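Local coordinates for protein phosphatase Slingshot homolog 2 (Homo sapiens, PDB 2NT2), which removes phosphate from cofilin through its dual-specificity phosphatase catalytic domain, the part present here, and so promotes the disassembly of actin filaments, at residues 48-52 with 73-77; 97-101 with 114-118; 7-11 with 102-107; 57-63 with 128-134. The protein carries 1 engineered substitution. All blocks are in the same frame, centred on the assembly; numbering follows the deposited sequence.

Contact 1: residues 48-52 with 73-77; sequences FEYHN and FISKA
The edge strand 49-52 and helix 67-79 meet here in a strand-on-helix packing contact near the protein surface, with Phe73 set against Glu49 and His51. The strand and the helix segment 73-77 run nearly antiparallel, at 162°, with axes 10.3 Å apart at closest, a spacing that a large aromatic side chain can span. Phe73 does so: its CG lies anti to the backbone N (chi1 -169°), which sends the ring out from the helix to the strand. There the methylene of His51 sits squarely over the centre of one face, CB lying 3.5 Å from the centroid of the Phe73 ring, a CH-pi contact. The imidazole carries on past the phenyl group, the two planes inclined at 35°. At the rim of the Phe73 ring, CZ comes within 3.4 Å of the backbone O of Glu49, which lies in the ring plane, where the aromatic hydrogens carry a slight positive charge. Toward solvent the chemistry turns ionic. Lys76 is extended beyond CG and crosses Glu49 at about a right angle, forming a rather long salt bridge of 3.5 Å between its NZ and Glu49 OE1. That carboxylate oxygen also lies 3.6 Å from Phe73 CE1, so the acid, held by the lysine, lies against the outer flank of the phenylalanine. Alternation along the strand turns Tyr50 away from the helix, and its hydroxyl bonds to the backbone of Phe44. Glu49 and His51 pair through their backbones with strand 30-35, while Phe73 and Ala77 reach Cys84, their helix belonging to the beta-alpha-beta crossover from strand 49-52 to the parallel strand 83-87.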
loop_
_atom_site.group_PDB
_atom_site.type_symbol
_atom_site.label_atom_id
_atom_site.label_comp_id
_atom_site.label_asym_id
_atom_site.label_seq_id
_atom_site.Cartn_x
_atom_site.Cartn_y
_atom_site.Cartn_z
ATOM N N PHE A 48 -11.045 -6.048 11.651
ATOM C CA PHE A 48 -10.775 -5.125 10.560
ATOM C C PHE A 48 -11.377 -5.589 9.238
ATOM O O PHE A 48 -11.489 -6.786 8.983
ATOM C CB PHE A 48 -9.267 -4.923 10.391
ATOM C CG PHE A 48 -8.532 -4.588 11.675
ATOM C CD1 PHE A 48 -7.935 -5.587 12.421
ATOM C CD2 PHE A 48 -8.438 -3.281 12.122
ATOM C CE1 PHE A 48 -7.249 -5.288 13.587
ATOM C CE2 PHE A 48 -7.758 -2.972 13.286
ATOM C CZ PHE A 48 -7.164 -3.980 14.018
ATOM N N GLU A 49 -11.751 -4.613 8.423
ATOM C CA GLU A 49 -12.165 -4.807 7.043
ATOM C C GLU A 49 -10.940 -5.014 6.150
ATOM O O GLU A 49 -10.067 -4.142 6.111
ATOM C CB GLU A 49 -12.942 -3.579 6.578
ATOM C CG GLU A 49 -14.389 -3.866 6.219
ATOM C CD GLU A 49 -14.788 -3.151 4.939
ATOM O OE1 GLU A 49 -14.177 -3.411 3.881
ATOM O OE2 GLU A 49 -15.719 -2.322 5.001
ATOM N N TYR A 50 -10.900 -6.141 5.455
ATOM C CA TYR A 50 -9.745 -6.538 4.666
ATOM C C TYR A 50 -9.985 -6.446 3.162
ATOM O O TYR A 50 -11.099 -6.655 2.690
ATOM C CB TYR A 50 -9.318 -7.972 5.010
ATOM C CG TYR A 50 -8.609 -8.076 6.340
ATOM C CD1 TYR A 50 -9.311 -8.446 7.481
ATOM C CD2 TYR A 50 -7.252 -7.800 6.456
ATOM C CE1 TYR A 50 -8.673 -8.542 8.698
ATOM C CE2 TYR A 50 -6.615 -7.896 7.679
ATOM C CZ TYR A 50 -7.331 -8.266 8.796
ATOM O OH TYR A 50 -6.710 -8.369 10.020
ATOM N N HIS A 51 -8.907 -6.156 2.443
ATOM C CA HIS A 51 -8.848 -6.306 0.998
ATOM C C HIS A 51 -7.529 -6.968 0.601
ATOM O O HIS A 51 -6.457 -6.549 1.044
ATOM C CB HIS A 51 -9.016 -4.972 0.274
ATOM C CG HIS A 51 -9.340 -5.137 -1.187
ATOM N ND1 HIS A 51 -10.631 -5.129 -1.659
ATOM C CD2 HIS A 51 -8.558 -5.316 -2.274
ATOM C CE1 HIS A 51 -10.637 -5.296 -2.970
ATOM N NE2 HIS A 51 -9.382 -5.413 -3.369
ATOM N N ASN A 52 -7.597 -8.016 -0.209
ATOM C CA ASN A 52 -6.403 -8.814 -0.484
ATOM C C ASN A 52 -6.021 -8.803 -1.957
ATOM O O ASN A 52 -6.872 -8.944 -2.835
ATOM C CB ASN A 52 -6.632 -10.245 0.016
ATOM C CG ASN A 52 -6.729 -10.302 1.530
ATOM O OD1 ASN A 52 -5.775 -10.708 2.200
ATOM N ND2 ASN A 52 -7.862 -9.884 2.085
ATOM N N PHE A 73 -10.251 0.767 -2.426
ATOM C CA PHE A 73 -10.279 0.405 -1.022
ATOM C C PHE A 73 -9.763 1.533 -0.132
ATOM O O PHE A 73 -10.425 1.902 0.840
ATOM C CB PHE A 73 -9.456 -0.868 -0.794
ATOM C CG PHE A 73 -9.651 -1.460 0.596
ATOM C CD1 PHE A 73 -10.858 -2.045 0.937
ATOM C CD2 PHE A 73 -8.630 -1.424 1.530
ATOM C CE1 PHE A 73 -11.051 -2.587 2.191
ATOM C CE2 PHE A 73 -8.817 -1.964 2.789
ATOM C CZ PHE A 73 -10.027 -2.548 3.118
ATOM N N ILE A 74 -8.590 2.055 -0.469
ATOM C CA ILE A 74 -7.947 3.087 0.334
ATOM C C ILE A 74 -8.801 4.353 0.361
ATOM O O ILE A 74 -8.895 5.028 1.380
ATOM C CB ILE A 74 -6.553 3.463 -0.211
ATOM C CG1 ILE A 74 -5.537 2.320 -0.244
ATOM C CG2 ILE A 74 -5.989 4.654 0.554
ATOM C CD1 ILE A 74 -4.252 2.677 -0.958
ATOM N N SER A 75 -9.397 4.657 -0.788
ATOM C CA SER A 75 -10.345 5.755 -0.921
ATOM C C SER A 75 -11.550 5.500 -0.015
ATOM O O SER A 75 -12.106 6.411 0.596
ATOM C CB SER A 75 -10.772 5.916 -2.380
ATOM O OG SER A 75 -12.173 6.063 -2.519
ATOM N N LYS A 76 -11.931 4.232 0.074
ATOM C CA LYS A 76 -12.996 3.800 0.970
ATOM C C LYS A 76 -12.666 4.120 2.420
ATOM O O LYS A 76 -13.507 4.628 3.162
ATOM C CB LYS A 76 -13.239 2.301 0.790
ATOM C CG LYS A 76 -14.249 1.704 1.755
ATOM C CD LYS A 76 -14.472 0.230 1.444
ATOM C CE LYS A 76 -15.843 -0.239 1.917
ATOM N NZ LYS A 76 -16.107 -1.646 1.504
ATOM N N ALA A 77 -11.429 3.854 2.834
ATOM C CA ALA A 77 -11.038 4.104 4.218
ATOM C C ALA A 77 -11.271 5.569 4.585
ATOM O O ALA A 77 -12.011 5.875 5.517
ATOM C CB ALA A 77 -9.594 3.709 4.458
#

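Contact 2: residues 97-101 with 114-118; sequences STVIA and AYDYV
Ile100 pushes its side chain from helix 94-107 against helix 111-121, and each of its branches has a different partner. CG2 turns to the methyl of Ala114, 3.9 Å from its CB. The other branch, CG1, lies anti to the carbonyl carbon (chi1 -71°) and so passes beside Val118, with CG1 3.8 Å from Val118 CG2; the two side chains cross at a slant. From there CD1 reaches the Tyr115 ring, 3.7 Å from its CD1, and these two side chains lie alongside one another, pointing the same way. Val118 CG2 serves twice, since it also meets Val99 CG1 at 4.0 Å. Close to Ala114 the helices come nearest, with 5.6 Å between the CA atoms of Ile100 and Ala114, and a side chain of one carbon suits so short a gap. The segments cross at 125°, with axes 9.2 Å apart, in the helical layer of the dual-specificity phosphatase domain. Helix 94-107 follows the P-loop that bears Ser88, engineered here in place of the cysteine that forms the phosphocysteine intermediate, and the side chain of Val99 is about 9 Å from that of Ser88. An alanine at Ile100 would probably open a gap between the helices, with Tyr115 and Ala114 losing their partner and Val118 left with Val99 alone across the contact. Leu13 of strand 11-14 touches Val99 and Val118, whereas Leu135 of helix 129-143 packs on Ile100.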
loop_
_atom_site.group_PDB
_atom_site.type_symbol
_atom_site.label_atom_id
_atom_site.label_comp_id
_atom_site.label_asym_id
_atom_site.label_seq_id
_atom_site.Cartn_x
_atom_site.Cartn_y
_atom_site.Cartn_z
ATOM N N SER A 97 5.159 0.003 -3.410
ATOM C CA SER A 97 4.770 0.321 -4.770
ATOM C C SER A 97 3.308 0.746 -4.844
ATOM O O SER A 97 2.972 1.751 -5.467
ATOM C CB SER A 97 4.984 -0.889 -5.689
ATOM O OG SER A 97 6.211 -1.531 -5.404
ATOM N N THR A 98 2.447 -0.039 -4.204
ATOM C CA THR A 98 1.020 0.262 -4.174
ATOM C C THR A 98 0.764 1.649 -3.599
ATOM O O THR A 98 0.004 2.439 -4.153
ATOM C CB THR A 98 0.250 -0.775 -3.332
ATOM O OG1 THR A 98 0.381 -2.063 -3.939
ATOM C CG2 THR A 98 -1.233 -0.439 -3.314
ATOM N N VAL A 99 1.434 1.943 -2.487
ATOM C CA VAL A 99 1.282 3.249 -1.850
ATOM C C VAL A 99 1.760 4.365 -2.770
ATOM O O VAL A 99 1.141 5.424 -2.871
ATOM C CB VAL A 99 2.038 3.324 -0.512
ATOM C CG1 VAL A 99 2.144 4.770 -0.058
ATOM C CG2 VAL A 99 1.356 2.481 0.553
ATOM N N ILE A 100 2.867 4.134 -3.480
ATOM C CA ILE A 100 3.377 5.173 -4.371
ATOM C C ILE A 100 2.370 5.471 -5.481
ATOM O O ILE A 100 2.130 6.630 -5.808
ATOM C CB ILE A 100 4.737 4.800 -4.982
ATOM C CG1 ILE A 100 5.903 4.818 -3.999
ATOM C CG2 ILE A 100 5.033 5.709 -6.170
ATOM C CD1 ILE A 100 6.907 3.700 -4.168
ATOM N N ALA A 101 1.795 4.422 -6.056
ATOM C CA ALA A 101 0.802 4.525 -7.108
ATOM C C ALA A 101 -0.435 5.276 -6.634
ATOM O O ALA A 101 -0.981 6.101 -7.361
ATOM C CB ALA A 101 0.395 3.144 -7.605
ATOM N N ALA A 114 6.312 11.189 -5.761
ATOM C CA ALA A 114 5.656 10.253 -4.855
ATOM C C ALA A 114 6.646 9.236 -4.305
ATOM O O ALA A 114 6.672 8.967 -3.107
ATOM C CB ALA A 114 4.510 9.541 -5.561
ATOM N N TYR A 115 7.485 8.667 -5.176
ATOM C CA TYR A 115 8.503 7.736 -4.683
ATOM C C TYR A 115 9.372 8.424 -3.627
ATOM O O TYR A 115 9.579 7.874 -2.549
ATOM C CB TYR A 115 9.365 7.210 -5.825
ATOM C CG TYR A 115 10.486 6.289 -5.410
ATOM C CD1 TYR A 115 10.267 4.926 -5.248
ATOM C CD2 TYR A 115 11.768 6.771 -5.177
ATOM C CE1 TYR A 115 11.285 4.070 -4.869
ATOM C CE2 TYR A 115 12.797 5.924 -4.796
ATOM C CZ TYR A 115 12.549 4.575 -4.644
ATOM O OH TYR A 115 13.571 3.735 -4.267
ATOM N N ASP A 116 9.849 9.621 -3.949
ATOM C CA ASP A 116 10.626 10.452 -3.053
ATOM C C ASP A 116 9.881 10.759 -1.755
ATOM O O ASP A 116 10.467 10.772 -0.675
ATOM C CB ASP A 116 10.978 11.787 -3.725
ATOM C CG ASP A 116 12.127 11.655 -4.702
ATOM O OD1 ASP A 116 12.644 10.532 -4.877
ATOM O OD2 ASP A 116 12.518 12.689 -5.284
ATOM N N TYR A 117 8.591 11.049 -1.889
ATOM C CA TYR A 117 7.767 11.329 -0.717
ATOM C C TYR A 117 7.735 10.104 0.194
ATOM O O TYR A 117 7.967 10.187 1.396
ATOM C CB TYR A 117 6.356 11.724 -1.140
ATOM C CG TYR A 117 5.429 12.034 0.011
ATOM C CD1 TYR A 117 5.432 13.289 0.612
ATOM C CD2 TYR A 117 4.551 11.074 0.500
ATOM C CE1 TYR A 117 4.581 13.566 1.665
ATOM C CE2 TYR A 117 3.697 11.348 1.555
ATOM C CZ TYR A 117 3.719 12.600 2.133
ATOM O OH TYR A 117 2.878 12.894 3.182
ATOM N N VAL A 118 7.456 8.958 -0.421
ATOM C CA VAL A 118 7.343 7.702 0.307
ATOM C C VAL A 118 8.701 7.216 0.792
ATOM O O VAL A 118 8.807 6.690 1.903
ATOM C CB VAL A 118 6.687 6.604 -0.552
ATOM C CG1 VAL A 118 6.668 5.288 0.211
ATOM C CG2 VAL A 118 5.277 7.004 -0.970
#

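Contact 3: residues 7-11 with 102-107; sequences IFEHV and YAMKEY
The Phe8 ring is sandwiched, with Tyr107 CE1 over the centre of one face and the Ile7 methyl CG2 on the opposite face, set toward the rim. The tyrosine presents its edge, giving a T-shaped pair with centroids 4.6 Å apart and planes at 70°. At the edge of the Phe8 ring, CZ lies 3.6 Å from Ala103 CB, a methyl small enough to let the phenyl group close on the helix. The His10 ring has Val11 CG2 over one face and the hydroxyls of Tyr102 and Tyr107 at its edge, near the ring plane. Of these, Tyr102 OH makes a hydrogen bond of 2.8 Å with His10 NE2, fairly straight at 162°, in which either atom could be the donor. His10 CG stands between its backbone N and carbonyl carbon (chi1 63°), and this brings the imidazole round to meet the tyrosine. The segment 7-11 is a tight beta hairpin connection: a type I turn from Phe8 to Val11 joins strands 5-8 and 11-14 at the border of the sheet, and Ile7 and Phe8 both face Val11 in a classic beta bulge. Helix 94-107 lies against this turn. A serine in place of Phe8 would remove the ring and would probably leave Tyr107 without the face it rests on and Ala103 beside a gap. Tyr107 OH also reaches, weakly, a water that accepts from Glu9 N at 3.2 Å. Val11 CG2 packs on Tyr102 CE2 at 4.2 Å, and Tyr102 is also met by Ile74 and Tyr71 of helix 67-79.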
loop_
_atom_site.group_PDB
_atom_site.type_symbol
_atom_site.label_atom_id
_atom_site.label_comp_id
_atom_site.label_asym_id
_atom_site.label_seq_id
_atom_site.Cartn_x
_atom_site.Cartn_y
_atom_site.Cartn_z
ATOM N N ILE A 7 1.891 7.508 5.902
ATOM C CA ILE A 7 2.265 8.237 4.685
ATOM C C ILE A 7 1.275 9.346 4.380
ATOM O O ILE A 7 1.652 10.428 3.924
ATOM C CB ILE A 7 2.389 7.273 3.495
ATOM C CG1 ILE A 7 3.263 6.051 3.823
ATOM C CG2 ILE A 7 2.906 8.000 2.274
ATOM C CD1 ILE A 7 4.640 6.428 4.346
ATOM N N PHE A 8 0.002 9.068 4.636
ATOM C CA PHE A 8 -1.023 10.102 4.547
ATOM C C PHE A 8 -1.898 10.053 5.793
ATOM O O PHE A 8 -1.670 9.143 6.593
ATOM C CB PHE A 8 -1.844 9.958 3.269
ATOM C CG PHE A 8 -0.971 10.154 2.034
ATOM C CD1 PHE A 8 -0.863 9.151 1.092
ATOM C CD2 PHE A 8 -0.284 11.342 1.844
ATOM C CE1 PHE A 8 -0.076 9.323 -0.030
ATOM C CE2 PHE A 8 0.515 11.527 0.731
ATOM C CZ PHE A 8 0.610 10.511 -0.205
ATOM N N GLU A 9 -2.805 11.008 5.934
ATOM C CA GLU A 9 -3.681 11.029 7.104
ATOM C C GLU A 9 -4.319 9.653 7.304
ATOM O O GLU A 9 -4.370 9.145 8.417
ATOM C CB GLU A 9 -4.750 12.108 6.982
ATOM C CG GLU A 9 -6.186 11.642 7.097
ATOM C CD GLU A 9 -6.712 11.571 8.514
ATOM O OE1 GLU A 9 -7.842 12.040 8.752
ATOM O OE2 GLU A 9 -6.003 11.032 9.400
ATOM N N HIS A 10 -4.741 9.068 6.187
ATOM C CA HIS A 10 -5.494 7.826 6.182
ATOM C C HIS A 10 -4.700 6.633 5.686
ATOM O O HIS A 10 -5.297 5.599 5.352
ATOM C CB HIS A 10 -6.751 8.013 5.315
ATOM C CG HIS A 10 -6.420 8.305 3.882
ATOM N ND1 HIS A 10 -5.662 9.382 3.485
ATOM C CD2 HIS A 10 -6.752 7.646 2.745
ATOM C CE1 HIS A 10 -5.541 9.378 2.166
ATOM N NE2 HIS A 10 -6.196 8.330 1.691
ATOM N N VAL A 11 -3.371 6.722 5.616
ATOM C CA VAL A 11 -2.608 5.634 4.992
ATOM C C VAL A 11 -1.359 5.285 5.791
ATOM O O VAL A 11 -0.522 6.150 6.061
ATOM C CB VAL A 11 -2.171 5.959 3.552
ATOM C CG1 VAL A 11 -1.332 4.830 2.961
ATOM C CG2 VAL A 11 -3.373 6.244 2.665
ATOM N N TYR A 102 -0.901 4.976 -5.422
ATOM C CA TYR A 102 -2.092 5.668 -4.927
ATOM C C TYR A 102 -1.853 7.178 -4.856
ATOM O O TYR A 102 -2.708 7.964 -5.259
ATOM C CB TYR A 102 -2.498 5.133 -3.558
ATOM C CG TYR A 102 -3.591 5.943 -2.894
ATOM C CD1 TYR A 102 -4.913 5.819 -3.303
ATOM C CD2 TYR A 102 -3.306 6.829 -1.865
ATOM C CE1 TYR A 102 -5.921 6.553 -2.708
ATOM C CE2 TYR A 102 -4.308 7.568 -1.262
ATOM C CZ TYR A 102 -5.613 7.426 -1.686
ATOM O OH TYR A 102 -6.608 8.163 -1.081
ATOM N N ALA A 103 -0.694 7.576 -4.352
ATOM C CA ALA A 103 -0.327 8.983 -4.231
ATOM C C ALA A 103 -0.257 9.673 -5.587
ATOM O O ALA A 103 -0.722 10.807 -5.751
ATOM C CB ALA A 103 0.990 9.126 -3.486
ATOM N N MET A 104 0.302 8.994 -6.585
ATOM C CA MET A 104 0.313 9.520 -7.951
ATOM C C MET A 104 -1.113 9.797 -8.422
ATOM O O MET A 104 -1.458 10.884 -8.873
ATOM C CB MET A 104 0.955 8.516 -8.905
ATOM C CG MET A 104 2.463 8.416 -8.838
ATOM S SD MET A 104 3.118 6.959 -9.677
ATOM C CE MET A 104 2.733 7.323 -11.382
ATOM N N LYS A 105 -1.946 8.766 -8.297
ATOM C CA LYS A 105 -3.345 8.877 -8.689
ATOM C C LYS A 105 -4.093 9.925 -7.871
ATOM O O LYS A 105 -4.729 10.825 -8.420
ATOM C CB LYS A 105 -4.045 7.522 -8.540
ATOM C CG LYS A 105 -5.440 7.518 -9.152
ATOM C CD LYS A 105 -5.823 6.142 -9.676
ATOM C CE LYS A 105 -7.340 6.020 -9.780
ATOM N NZ LYS A 105 -7.921 7.149 -10.562
ATOM N N GLU A 106 -4.019 9.795 -6.552
ATOM C CA GLU A 106 -4.808 10.592 -5.623
ATOM C C GLU A 106 -4.434 12.063 -5.644
ATOM O O GLU A 106 -5.309 12.926 -5.785
ATOM C CB GLU A 106 -4.676 10.022 -4.208
ATOM C CG GLU A 106 -5.430 10.750 -3.120
ATOM C CD GLU A 106 -6.921 10.841 -3.349
ATOM O OE1 GLU A 106 -7.634 9.820 -3.316
ATOM O OE2 GLU A 106 -7.404 11.975 -3.571
ATOM N N TYR A 107 -3.145 12.390 -5.491
ATOM C CA TYR A 107 -2.786 13.807 -5.415
ATOM C C TYR A 107 -2.191 14.310 -6.722
ATOM O O TYR A 107 -1.806 15.475 -6.824
ATOM C CB TYR A 107 -1.847 14.060 -4.229
ATOM C CG TYR A 107 -2.407 13.490 -2.936
ATOM C CD1 TYR A 107 -1.706 12.524 -2.227
ATOM C CD2 TYR A 107 -3.634 13.903 -2.431
ATOM C CE1 TYR A 107 -2.215 12.002 -1.052
ATOM C CE2 TYR A 107 -4.149 13.383 -1.259
ATOM C CZ TYR A 107 -3.429 12.428 -0.567
ATOM O OH TYR A 107 -3.932 11.903 0.600
HETATM O O HOH W 1 -3.355 13.156 3.598
#

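Contact 4: residues 57-63 with 128-134; sequences DEEATDL and NPSFMRQ
A chi1 of 88° swings the Asn128 amide back over the start of helix 129-143 and toward Asp57. One end of the amide, OD1, accepts from Phe131 N at 2.9 Å as the helix N-cap; the other, ND2, donates to Asp57 OD1 at 3.1 Å, from above the carboxylate plane. Asparagine suits the place because it can accept and donate at once. Phe131, with CG anti to its carbonyl carbon (chi1 -72°), swings its ring from the helix to the loop: Asn128 ND2 is over one face, Leu63 CD1 over the other, 3.9 Å from the ring centroid, and Thr61 O at the edge. The loop 57-63, which contains a type I turn from Glu58 to Thr61, carries Asp57 beside the active-site pocket. In this fold such a loop supplies the general acid, and the place of Asp57, its side chain about 7 Å from that of engineered Ser88, with a sulfate ion, probably from the crystallisation liquor, close by, is consistent with that role. Ser93 OG, in the loop leading into helix 94-107, bonds to Asp57 OD1 and Asn128 N. Further along, Ser130 OG donates to Glu59 O at 2.8 Å. Gln134 grips the backbone with both ends of its amide: NE2 donates to Thr61 O at 3.2 Å, and OE1 accepts from Leu63 N at 2.9 Å, in the carbonyl plane.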
loop_
_atom_site.group_PDB
_atom_site.type_symbol
_atom_site.label_atom_id
_atom_site.label_comp_id
_atom_site.label_asym_id
_atom_site.label_seq_id
_atom_site.Cartn_x
_atom_site.Cartn_y
_atom_site.Cartn_z
ATOM N N ASP A 57 5.862 -11.200 -4.526
ATOM C CA ASP A 57 6.877 -10.183 -4.753
ATOM C C ASP A 57 7.907 -10.665 -5.773
ATOM O O ASP A 57 9.044 -10.989 -5.419
ATOM C CB ASP A 57 7.588 -9.839 -3.438
ATOM C CG ASP A 57 8.391 -8.554 -3.526
ATOM O OD1 ASP A 57 8.155 -7.772 -4.469
ATOM O OD2 ASP A 57 9.241 -8.335 -2.633
ATOM N N GLU A 58 7.481 -10.728 -7.030
ATOM C CA GLU A 58 8.299 -11.234 -8.119
ATOM C C GLU A 58 8.052 -10.455 -9.415
ATOM O O GLU A 58 6.986 -9.872 -9.580
ATOM C CB GLU A 58 8.038 -12.718 -8.373
ATOM C CG GLU A 58 6.814 -13.287 -7.687
ATOM C CD GLU A 58 6.036 -14.230 -8.586
ATOM O OE1 GLU A 58 5.122 -13.765 -9.295
ATOM O OE2 GLU A 58 6.380 -15.425 -8.564
ATOM N N GLU A 59 9.044 -10.495 -10.287
ATOM C CA GLU A 59 9.049 -9.756 -11.544
ATOM C C GLU A 59 7.826 -10.079 -12.400
ATOM O O GLU A 59 7.378 -9.249 -13.191
ATOM C CB GLU A 59 10.340 -10.037 -12.310
ATOM C CG GLU A 59 10.171 -10.386 -13.771
ATOM C CD GLU A 59 11.161 -11.429 -14.249
ATOM O OE1 GLU A 59 10.956 -11.936 -15.381
ATOM O OE2 GLU A 59 12.118 -11.761 -13.501
ATOM N N ALA A 60 7.294 -11.282 -12.227
ATOM C CA ALA A 60 6.184 -11.776 -13.027
ATOM C C ALA A 60 4.850 -11.232 -12.532
ATOM O O ALA A 60 3.809 -11.403 -13.168
ATOM C CB ALA A 60 6.166 -13.298 -13.020
ATOM N N THR A 61 4.896 -10.582 -11.374
ATOM C CA THR A 61 3.692 -9.987 -10.808
ATOM C C THR A 61 3.328 -8.697 -11.534
ATOM O O THR A 61 4.149 -7.785 -11.656
ATOM C CB THR A 61 3.863 -9.674 -9.307
ATOM O OG1 THR A 61 3.915 -10.898 -8.568
ATOM C CG2 THR A 61 2.668 -8.876 -8.810
ATOM N N ASP A 62 2.085 -8.629 -11.998
ATOM C CA ASP A 62 1.535 -7.410 -12.583
ATOM C C ASP A 62 0.655 -6.686 -11.562
ATOM O O ASP A 62 -0.550 -6.921 -11.499
ATOM C CB ASP A 62 0.760 -7.727 -13.853
ATOM C CG ASP A 62 0.012 -6.558 -14.456
ATOM O OD1 ASP A 62 0.210 -5.403 -14.029
ATOM O OD2 ASP A 62 -0.809 -6.794 -15.368
ATOM N N LEU A 63 1.271 -5.812 -10.775
ATOM C CA LEU A 63 0.569 -5.057 -9.744
ATOM C C LEU A 63 -0.253 -3.918 -10.344
ATOM O O LEU A 63 -1.290 -3.524 -9.809
ATOM C CB LEU A 63 1.573 -4.480 -8.747
ATOM C CG LEU A 63 1.712 -5.178 -7.398
ATOM C CD1 LEU A 63 2.558 -4.322 -6.462
ATOM C CD2 LEU A 63 0.345 -5.475 -6.807
ATOM N N ASN A 128 10.364 -3.774 -6.322
ATOM C CA ASN A 128 11.210 -4.638 -7.160
ATOM C C ASN A 128 11.259 -4.072 -8.576
ATOM O O ASN A 128 10.347 -3.350 -8.998
ATOM C CB ASN A 128 10.756 -6.075 -7.068
ATOM C CG ASN A 128 9.690 -6.583 -7.994
ATOM O OD1 ASN A 128 9.543 -6.200 -9.154
ATOM N ND2 ASN A 128 8.897 -7.535 -7.492
ATOM N N PRO A 129 12.333 -4.364 -9.306
ATOM C CA PRO A 129 12.616 -3.699 -10.580
ATOM C C PRO A 129 11.437 -3.745 -11.545
ATOM O O PRO A 129 11.186 -2.772 -12.266
ATOM C CB PRO A 129 13.777 -4.515 -11.157
ATOM C CG PRO A 129 14.453 -5.085 -9.954
ATOM C CD PRO A 129 13.356 -5.374 -8.970
ATOM N N SER A 130 10.716 -4.865 -11.560
ATOM C CA SER A 130 9.493 -4.968 -12.355
ATOM C C SER A 130 8.403 -4.066 -11.794
ATOM O O SER A 130 7.610 -3.469 -12.525
ATOM C CB SER A 130 9.003 -6.413 -12.415
ATOM O OG SER A 130 7.687 -6.498 -12.923
ATOM N N PHE A 131 8.363 -3.919 -10.469
ATOM C CA PHE A 131 7.362 -3.008 -9.907
ATOM C C PHE A 131 7.712 -1.574 -10.277
ATOM O O PHE A 131 6.838 -0.751 -10.539
ATOM C CB PHE A 131 7.252 -3.188 -8.397
ATOM C CG PHE A 131 6.573 -4.501 -8.009
ATOM C CD1 PHE A 131 6.488 -4.888 -6.678
ATOM C CD2 PHE A 131 6.030 -5.321 -8.982
ATOM C CE1 PHE A 131 5.875 -6.077 -6.338
ATOM C CE2 PHE A 131 5.414 -6.511 -8.649
ATOM C CZ PHE A 131 5.333 -6.886 -7.318
ATOM N N MET A 132 9.016 -1.294 -10.344
ATOM C CA MET A 132 9.435 0.046 -10.757
ATOM C C MET A 132 9.027 0.350 -12.190
ATOM O O MET A 132 8.513 1.428 -12.486
ATOM C CB MET A 132 10.938 0.234 -10.568
ATOM C CG MET A 132 11.421 0.104 -9.135
ATOM S SD MET A 132 11.360 1.657 -8.222
ATOM C CE MET A 132 9.606 1.905 -8.043
ATOM N N ARG A 133 9.254 -0.600 -13.091
ATOM C CA ARG A 133 8.857 -0.429 -14.486
ATOM C C ARG A 133 7.371 -0.098 -14.580
ATOM O O ARG A 133 6.951 0.743 -15.374
ATOM C CB ARG A 133 9.175 -1.694 -15.279
ATOM C CG ARG A 133 9.488 -1.453 -16.748
ATOM C CD ARG A 133 8.464 -2.124 -17.648
ATOM N NE ARG A 133 9.054 -3.066 -18.587
ATOM C CZ ARG A 133 9.332 -2.826 -19.863
ATOM N NH1 ARG A 133 9.071 -1.635 -20.387
ATOM N NH2 ARG A 133 9.875 -3.777 -20.613
ATOM N N GLN A 134 6.580 -0.778 -13.755
ATOM C CA GLN A 134 5.130 -0.641 -13.824
ATOM C C GLN A 134 4.637 0.704 -13.317
ATOM O O GLN A 134 3.659 1.242 -13.835
ATOM C CB GLN A 134 4.458 -1.775 -13.039
ATOM C CG GLN A 134 4.444 -3.092 -13.798
ATOM C CD GLN A 134 4.350 -4.297 -12.886
ATOM O OE1 GLN A 134 3.381 -4.462 -12.140
ATOM N NE2 GLN A 134 5.362 -5.147 -12.956
#

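Contacts 2 and 3 are buried and share helix 94-107, one face of which packs on helix 111-121 and the later turns on the hairpin 7-11; Tyr117 ties the two together by stepping from the first to Ile7 and Phe8 of the second. Contact 1 lies at the surface on the far side of the chain's centre from contact 2, yet its Ile74 touches Tyr102 and Val11 of contact 3. Contact 4, partly buried, meets contact 2 where Phe131 and Leu63 reach Ser97. Chemistry follows place: contact 2 is wholly apolar, contact 3 aromatic with one buried polar bond, contact 1 an aromatic with an ionic flank, and contact 4 chiefly hydrogen-bonded.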